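Local coordinates for putative tRNA (Adenine(37)-N6)-methyltransferase (Pseudomonas aeruginosa, PDB 7BTU), which probably methylates the N6-threonylcarbamoyl-modified adenosine at position 37 of tRNA, using S-adenosyl-L-methionine as methyl donor, at the interface of chains A and B. Residues are numbered along the deposited sequence; one frame, centred on the assembly and turned at random. Chains: chain A/B, Putative tRNA (Adenine(37)-N6)-methyltransferase.

The interface of chains A and B. Residues chain A 55, 58-59; chain B 91, 95, 151-153.
The 3-10 helix 56-58 of chain A, with A:Gly55 before it and A:Val59 after it, meets the chain B loop formed by B:Asn151, B:Gly152 and B:Ile153. Strand 91-92 and the 3-10 helix 93-95 of chain B border the patch through B:Leu91 and B:Ala95. Backbone pairing ties the two segments together: A:Val59 and B:Asn151 form an antiparallel beta bridge, and the amide N of B:Gly152 donates to the carbonyl O of A:Gln58 at 2.9 Å. This bond is nearly straight, 172° at the hydrogen, with the donor tilted slightly from the carbonyl plane.

Beside it, B:Ile153 packs against chain A with both branches. Its CG1 lies between the backbone N and the carbonyl carbon (chi1 42°), a crowded position that carries the longer branch toward A:Val59 and A:Gly55. There CG1 meets A:Val59 CG2 at 3.8 Å, the two side chains crossing at about a right angle. The other branch, CG2, rests against A:Gln58 CB at 3.9 Å and also touches CG, so the aliphatic base of the glutamine does the packing. Beyond CG the chain bends at chi2 (-95°), bringing NE2 over the peptide of B:Gly152.

A:Val59 and B:Asn151 lie alongside each other, pointing the same way, and the valine CG2 touches the asparagine amide. That amide is held from within its own loop, where B:Ile153 N donates to B:Asn151 OD1 at 2.8 Å in the carbonyl plane; this bent bond closes a small turn and may steady the segment that presents B:Gly152 N. The interface is two-fold symmetric, so the same arrangement recurs with the chains exchanged, although the structure alone does not prove a dimer in solution. At the other end of the patch, B:Leu91 CD2 approaches A:Gly55 CA to 3.9 Å, while B:Ile153 CD1 sits 3.4 Å from the carbonyl O of A:Gly55.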
# COMPACT_ATOMS: atom_id res chain seq x y z
N GLY A 55 6.19 10.97 16.02
CA GLY A 55 6.09 9.52 16.07
C GLY A 55 6.80 8.79 14.95
O GLY A 55 7.10 7.61 15.11
N GLN A 58 9.92 6.50 15.37
CA GLN A 58 9.84 5.08 15.70
C GLN A 58 9.54 4.21 14.50
O GLN A 58 9.22 3.03 14.69
CB GLN A 58 8.77 4.84 16.77
CG GLN A 58 9.16 5.42 18.09
CD GLN A 58 9.83 4.39 18.94
OE1 GLN A 58 11.03 4.17 18.85
NE2 GLN A 58 9.05 3.73 19.79
N VAL A 59 9.55 4.75 13.27
CA VAL A 59 9.02 4.05 12.10
C VAL A 59 10.12 3.96 11.05
O VAL A 59 10.63 4.98 10.59
CB VAL A 59 7.79 4.77 11.54
CG1 VAL A 59 7.32 4.14 10.19
CG2 VAL A 59 6.67 4.78 12.60
N LEU B 91 0.06 11.82 18.30
CA LEU B 91 0.92 11.44 17.19
C LEU B 91 0.59 12.29 15.97
O LEU B 91 -0.55 12.74 15.81
CB LEU B 91 0.73 9.96 16.83
CG LEU B 91 1.23 8.99 17.90
CD1 LEU B 91 0.90 7.58 17.46
CD2 LEU B 91 2.72 9.17 18.08
N ALA B 95 2.17 9.73 11.04
CA ALA B 95 2.68 8.60 11.81
C ALA B 95 1.58 7.57 12.10
O ALA B 95 1.81 6.62 12.85
CB ALA B 95 3.28 9.11 13.13
N ASN B 151 8.30 -0.92 13.53
CA ASN B 151 7.39 0.17 13.86
C ASN B 151 7.10 0.09 15.35
O ASN B 151 6.35 -0.78 15.77
CB ASN B 151 6.10 0.07 13.05
CG ASN B 151 5.11 1.21 13.38
OD1 ASN B 151 4.93 1.62 14.54
ND2 ASN B 151 4.42 1.67 12.34
N GLY B 152 7.67 1.02 16.12
CA GLY B 152 7.47 0.98 17.56
C GLY B 152 6.24 1.70 18.05
O GLY B 152 6.00 1.69 19.26
N ILE B 153 5.49 2.40 17.19
CA ILE B 153 4.31 3.07 17.72
C ILE B 153 3.04 2.25 17.48
O ILE B 153 2.05 2.44 18.20
CB ILE B 153 4.19 4.52 17.23
CG1 ILE B 153 4.54 4.65 15.77
CG2 ILE B 153 5.16 5.46 18.03
CD1 ILE B 153 4.06 5.98 15.23